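Long-range contacts in catecholate siderophore receptor Fiu (Escherichia coli, PDB 6BPM), which carries iron bound to catecholate siderophores across the outer membrane by active transport powered through TonB, and also serves as a receptor for several microcins: residues A[190-195]-A[260-265]; A[29-34]-A[126-131]. All coordinates share one frame; numbering follows the deposited sequence.

The two contacts lie on opposite sides of the chain's centre, with their own centres 42 Å apart and their nearest atoms about 29 Å apart, so neither touches the other. Contact 2 comes first along the chain: it joins the N-terminal 29-34 loop to helix 125-128 of the plug, inside the barrel. Contact 1 follows in the 22-stranded barrel, where the short connection between strands 176-189 and 195-208 meets the long loop leading into strand 269-284. By the usual topology of TonB-dependent receptors, these two loops should be extracellular. One contact therefore holds an N-terminal loop against the plug inside the barrel, while the other ties together two loops at the barrel's far end.

Contact 1: A[190-195]-A[260-265]; sequences AGRDKV and HNFYGT
Asp-193 N donates to His-260 O at 2.9 Å, and beside this backbone bond the CA atoms of Arg-192 and His-260 come within 4.3 Å. A C-H...O contact runs next to it, from His-260 CA to Gly-191 O at 3.3 Å. The same Gly-191 oxygen sits over one face of the imidazole, near its rim, while NE2 reaches Ala-190 O at the ring edge in a weak, bent hydrogen bond. Arg-192 starts out pointing away from the 260-265 loop, but its chain bends at chi2 (-82°) and chi3 (-61°) and brings the guanidinium back. NH1 then donates to Asn-261 O at 2.7 Å almost straight (172°); the oxygen lies in the guanidinium plane, although the donor stands above the carbonyl plane. NH2 adds a weak bond to the same oxygen, and NE makes a salt bridge with Asp-230, giving the group a second partner. A leucine in place of Arg-192 would probably leave Asn-261 O and Asp-230 without these partners and weaken the tie between the two loops. Phe-262 forms the apolar part. Lys-194 CB makes a CH-pi contact over one ring face, 4.2 Å from the centroid, and Gly-264 N lies over the opposite face. Val-195 CG2 adds an apolar touch at 3.9 Å from Phe-262 CE1. The Lys-194 chain runs on, extended, to a salt bridge with Asp-266. A water bridges Asp-193 OD2 and Phe-262 N. Most of the polar grip thus falls on main-chain groups: carbonyls at three positions and two backbone N-H groups take part, directly or through water, so the irregular loops are pinned to each other without a shared strand.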
loop_
_atom_site.group_PDB
_atom_site.type_symbol
_atom_site.label_atom_id
_atom_site.label_comp_id
_atom_site.label_asym_id
_atom_site.label_seq_id
_atom_site.Cartn_x
_atom_site.Cartn_y
_atom_site.Cartn_z
ATOM N N ALA A 190 -10.124 7.253 18.455
ATOM C CA ALA A 190 -9.943 7.125 19.901
ATOM C C ALA A 190 -8.703 7.867 20.389
ATOM O O ALA A 190 -8.661 8.315 21.544
ATOM C CB ALA A 190 -9.846 5.654 20.299
ATOM N N GLY A 191 -7.678 7.986 19.548
ATOM C CA GLY A 191 -6.461 8.638 19.978
ATOM C C GLY A 191 -6.283 10.067 19.504
ATOM O O GLY A 191 -5.312 10.726 19.885
ATOM N N ARG A 192 -7.192 10.563 18.673
ATOM C CA ARG A 192 -7.027 11.867 18.045
ATOM C C ARG A 192 -8.316 12.675 18.127
ATOM O O ARG A 192 -9.400 12.162 17.833
ATOM C CB ARG A 192 -6.581 11.715 16.584
ATOM C CG ARG A 192 -5.426 10.720 16.400
ATOM C CD ARG A 192 -4.068 11.354 16.693
ATOM N NE ARG A 192 -3.783 12.480 15.806
ATOM C CZ ARG A 192 -3.658 13.731 16.226
ATOM N NH1 ARG A 192 -3.773 14.000 17.518
ATOM N NH2 ARG A 192 -3.405 14.709 15.363
ATOM N N ASP A 193 -8.184 13.933 18.529
ATOM C CA ASP A 193 -9.301 14.860 18.565
ATOM C C ASP A 193 -9.709 15.271 17.161
ATOM O O ASP A 193 -8.863 15.454 16.276
ATOM C CB ASP A 193 -8.931 16.101 19.357
ATOM C CG ASP A 193 -8.898 15.852 20.838
ATOM O OD1 ASP A 193 -9.231 14.714 21.248
ATOM O OD2 ASP A 193 -8.598 16.814 21.586
ATOM N N LYS A 194 -11.021 15.423 16.974
ATOM C CA LYS A 194 -11.636 15.934 15.753
ATOM C C LYS A 194 -11.444 15.065 14.516
ATOM O O LYS A 194 -12.145 15.266 13.522
ATOM C CB LYS A 194 -11.121 17.340 15.464
ATOM C CG LYS A 194 -11.614 18.344 16.483
ATOM C CD LYS A 194 -11.552 19.732 15.934
ATOM C CE LYS A 194 -12.414 20.649 16.749
ATOM N NZ LYS A 194 -12.083 22.048 16.370
ATOM N N VAL A 195 -10.535 14.094 14.546
ATOM C CA VAL A 195 -10.369 13.232 13.384
ATOM C C VAL A 195 -11.554 12.278 13.349
ATOM O O VAL A 195 -11.817 11.551 14.313
ATOM C CB VAL A 195 -9.042 12.459 13.424
ATOM C CG1 VAL A 195 -9.057 11.398 12.357
ATOM C CG2 VAL A 195 -7.885 13.381 13.182
ATOM N N HIS A 260 -3.589 13.341 21.858
ATOM C CA HIS A 260 -4.908 13.645 21.303
ATOM C C HIS A 260 -5.000 15.018 20.633
ATOM O O HIS A 260 -5.977 15.269 19.913
ATOM C CB HIS A 260 -5.971 13.607 22.401
ATOM C CG HIS A 260 -6.243 12.243 22.948
ATOM N ND1 HIS A 260 -5.433 11.643 23.887
ATOM C CD2 HIS A 260 -7.238 11.363 22.693
ATOM C CE1 HIS A 260 -5.918 10.451 24.186
ATOM N NE2 HIS A 260 -7.012 10.258 23.475
ATOM N N ASN A 261 -4.053 15.928 20.892
ATOM C CA ASN A 261 -4.153 17.289 20.371
ATOM C C ASN A 261 -4.264 17.265 18.850
ATOM O O ASN A 261 -3.501 16.569 18.168
ATOM C CB ASN A 261 -2.930 18.115 20.766
ATOM C CG ASN A 261 -2.970 18.564 22.182
ATOM O OD1 ASN A 261 -3.942 18.322 22.888
ATOM N ND2 ASN A 261 -1.895 19.200 22.627
ATOM N N PHE A 262 -5.197 18.047 18.318
ATOM C CA PHE A 262 -5.359 18.209 16.880
ATOM C C PHE A 262 -4.828 19.579 16.460
ATOM O O PHE A 262 -5.307 20.609 16.942
ATOM C CB PHE A 262 -6.831 18.048 16.501
ATOM C CG PHE A 262 -7.106 18.158 15.025
ATOM C CD1 PHE A 262 -6.773 17.110 14.163
ATOM C CD2 PHE A 262 -7.730 19.291 14.503
ATOM C CE1 PHE A 262 -7.033 17.200 12.808
ATOM C CE2 PHE A 262 -8.000 19.389 13.149
ATOM C CZ PHE A 262 -7.654 18.341 12.295
ATOM N N TYR A 263 -3.879 19.590 15.528
ATOM C CA TYR A 263 -3.215 20.808 15.077
ATOM C C TYR A 263 -3.771 21.328 13.760
ATOM O O TYR A 263 -3.241 22.304 13.219
ATOM C CB TYR A 263 -1.690 20.554 14.967
ATOM C CG TYR A 263 -1.154 20.333 16.341
ATOM C CD1 TYR A 263 -1.312 19.102 16.975
ATOM C CD2 TYR A 263 -0.593 21.383 17.065
ATOM C CE1 TYR A 263 -0.869 18.901 18.293
ATOM C CE2 TYR A 263 -0.142 21.196 18.376
ATOM C CZ TYR A 263 -0.287 19.956 18.981
ATOM O OH TYR A 263 0.133 19.777 20.272
ATOM N N GLY A 264 -4.817 20.698 13.225
ATOM C CA GLY A 264 -5.485 21.167 12.028
ATOM C C GLY A 264 -6.541 22.217 12.333
ATOM O O GLY A 264 -6.523 22.880 13.377
ATOM N N THR A 265 -7.493 22.344 11.407
ATOM C CA THR A 265 -8.581 23.315 11.507
ATOM C C THR A 265 -9.906 22.660 11.131
ATOM O O THR A 265 -9.956 21.563 10.572
ATOM C CB THR A 265 -8.340 24.522 10.597
ATOM O OG1 THR A 265 -8.601 24.142 9.239
ATOM C CG2 THR A 265 -6.906 24.982 10.697
HETATM O O HOH W 1 -6.908 18.723 20.155
#

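Contact 2: A[29-34]-A[126-131]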
loop_
_atom_site.group_PDB
_atom_site.type_symbol
_atom_site.label_atom_id
_atom_site.label_comp_id
_atom_site.label_asym_id
_atom_site.label_seq_id
_atom_site.Cartn_x
_atom_site.Cartn_y
_atom_site.Cartn_z
ATOM N N PRO A 29 -4.297 -15.833 -12.874
ATOM C CA PRO A 29 -3.938 -16.925 -13.798
ATOM C C PRO A 29 -2.507 -16.849 -14.315
ATOM O O PRO A 29 -2.095 -17.712 -15.101
ATOM C CB PRO A 29 -4.948 -16.754 -14.947
ATOM C CG PRO A 29 -5.265 -15.297 -14.930
ATOM C CD PRO A 29 -5.219 -14.864 -13.485
ATOM N N LYS A 30 -1.740 -15.851 -13.895
ATOM C CA LYS A 30 -0.331 -15.729 -14.244
ATOM C C LYS A 30 0.573 -16.570 -13.355
ATOM O O LYS A 30 1.762 -16.681 -13.644
ATOM C CB LYS A 30 0.102 -14.270 -14.123
ATOM C CG LYS A 30 -0.506 -13.355 -15.122
ATOM C CD LYS A 30 0.182 -12.014 -15.050
ATOM C CE LYS A 30 -0.657 -10.937 -15.647
ATOM N NZ LYS A 30 -0.003 -9.648 -15.456
ATOM N N PHE A 31 0.047 -17.126 -12.273
ATOM C CA PHE A 31 0.811 -17.923 -11.328
ATOM C C PHE A 31 0.363 -19.374 -11.484
ATOM O O PHE A 31 -0.686 -19.762 -10.967
ATOM C CB PHE A 31 0.629 -17.352 -9.914
ATOM C CG PHE A 31 1.326 -16.029 -9.728
ATOM C CD1 PHE A 31 2.714 -15.971 -9.600
ATOM C CD2 PHE A 31 0.615 -14.836 -9.761
ATOM C CE1 PHE A 31 3.377 -14.756 -9.469
ATOM C CE2 PHE A 31 1.272 -13.604 -9.627
ATOM C CZ PHE A 31 2.658 -13.572 -9.484
ATOM N N SER A 32 1.182 -20.172 -12.194
ATOM C CA SER A 32 0.880 -21.551 -12.600
ATOM C C SER A 32 1.160 -22.596 -11.519
ATOM O O SER A 32 1.124 -23.789 -11.828
ATOM C CB SER A 32 1.681 -21.955 -13.858
ATOM O OG SER A 32 1.487 -21.079 -14.965
ATOM N N ARG A 33 1.427 -22.214 -10.278
ATOM C CA ARG A 33 1.701 -23.196 -9.243
ATOM C C ARG A 33 1.048 -22.755 -7.950
ATOM O O ARG A 33 0.660 -21.595 -7.815
ATOM C CB ARG A 33 3.204 -23.416 -9.012
ATOM C CG ARG A 33 3.844 -24.307 -10.061
ATOM C CD ARG A 33 3.582 -25.803 -9.764
ATOM N NE ARG A 33 4.222 -26.674 -10.755
ATOM C CZ ARG A 33 3.828 -26.769 -12.022
ATOM N NH1 ARG A 33 2.790 -26.050 -12.456
ATOM N NH2 ARG A 33 4.461 -27.573 -12.861
ATOM N N PRO A 34 0.827 -23.679 -7.025
ATOM C CA PRO A 34 0.390 -23.282 -5.682
ATOM C C PRO A 34 1.486 -22.466 -5.014
ATOM O O PRO A 34 2.613 -22.366 -5.504
ATOM C CB PRO A 34 0.153 -24.609 -4.953
ATOM C CG PRO A 34 0.049 -25.660 -6.046
ATOM C CD PRO A 34 0.795 -25.140 -7.237
ATOM N N THR A 126 7.869 -8.921 -14.860
ATOM C CA THR A 126 6.997 -9.781 -15.650
ATOM C C THR A 126 5.585 -9.824 -15.099
ATOM O O THR A 126 4.659 -10.134 -15.847
ATOM C CB THR A 126 7.536 -11.203 -15.694
ATOM O OG1 THR A 126 7.649 -11.687 -14.337
ATOM C CG2 THR A 126 8.879 -11.229 -16.408
ATOM N N ASP A 127 5.398 -9.572 -13.796
ATOM C CA ASP A 127 4.102 -9.841 -13.181
ATOM C C ASP A 127 3.075 -8.811 -13.620
ATOM O O ASP A 127 2.037 -9.155 -14.199
ATOM C CB ASP A 127 4.213 -9.863 -11.658
ATOM C CG ASP A 127 5.197 -10.924 -11.139
ATOM O OD1 ASP A 127 5.804 -11.666 -11.956
ATOM O OD2 ASP A 127 5.390 -10.978 -9.897
ATOM N N TYR A 128 3.341 -7.533 -13.344
ATOM C CA TYR A 128 2.341 -6.500 -13.554
ATOM C C TYR A 128 2.859 -5.290 -14.314
ATOM O O TYR A 128 2.181 -4.265 -14.351
ATOM C CB TYR A 128 1.746 -6.098 -12.216
ATOM C CG TYR A 128 1.169 -7.291 -11.475
ATOM C CD1 TYR A 128 -0.001 -7.895 -11.903
ATOM C CD2 TYR A 128 1.793 -7.812 -10.357
ATOM C CE1 TYR A 128 -0.537 -8.988 -11.231
ATOM C CE2 TYR A 128 1.264 -8.906 -9.681
ATOM C CZ TYR A 128 0.099 -9.483 -10.122
ATOM O OH TYR A 128 -0.428 -10.565 -9.456
ATOM N N GLY A 129 4.029 -5.383 -14.926
ATOM C CA GLY A 129 4.600 -4.270 -15.658
ATOM C C GLY A 129 5.531 -3.455 -14.775
ATOM O O GLY A 129 6.152 -4.005 -13.857
ATOM N N ARG A 130 5.636 -2.149 -15.033
ATOM C CA ARG A 130 6.434 -1.300 -14.156
ATOM C C ARG A 130 5.942 -1.432 -12.719
ATOM O O ARG A 130 4.772 -1.720 -12.470
ATOM C CB ARG A 130 6.387 0.154 -14.626
ATOM C CG ARG A 130 4.997 0.748 -14.615
ATOM C CD ARG A 130 4.935 2.210 -15.060
ATOM N NE ARG A 130 3.534 2.621 -15.029
ATOM C CZ ARG A 130 2.893 3.000 -13.934
ATOM N NH1 ARG A 130 3.532 3.036 -12.765
ATOM N NH2 ARG A 130 1.610 3.336 -14.004
ATOM N N SER A 131 6.868 -1.310 -11.774
ATOM C CA SER A 131 6.522 -1.376 -10.360
ATOM C C SER A 131 7.626 -0.695 -9.565
ATOM O O SER A 131 8.702 -0.395 -10.087
ATOM C CB SER A 131 6.296 -2.827 -9.885
ATOM O OG SER A 131 7.498 -3.491 -9.553
#
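Phe-31 meets the end of helix 125-128 with its ring edge. Its CE2 lies 3.5 Å from Tyr-128 OH, which sits in the plane of the phenyl ring, and its CZ comes to 3.8 Å from Asp-127 OD2. The carboxylate is turned nearly square to the ring, their planes 80° apart. Lys-30 points toward the helix end, and its stretched side chain brings NZ to the carbonyl oxygen of Asp-127 as a hydrogen-bond donor, though the modelled separation is too short for its length to be trusted. A second shell holds these groups in place. Asp-28 serves both sides, accepting from Tyr-128 OH through OD2 and from Lys-30 N through OD1, while Arg-40 forms a salt bridge with Asp-127 OD2 and is likely to offset the charge of that buried carboxylate. Phe-418 of barrel strand 404-422 touches the side chain of Lys-30. Buried throughout, the contact packs an N-terminal loop on a short plug helix beside the barrel wall, an arrangement belonging to the plug-in-barrel fold of TonB-dependent receptors.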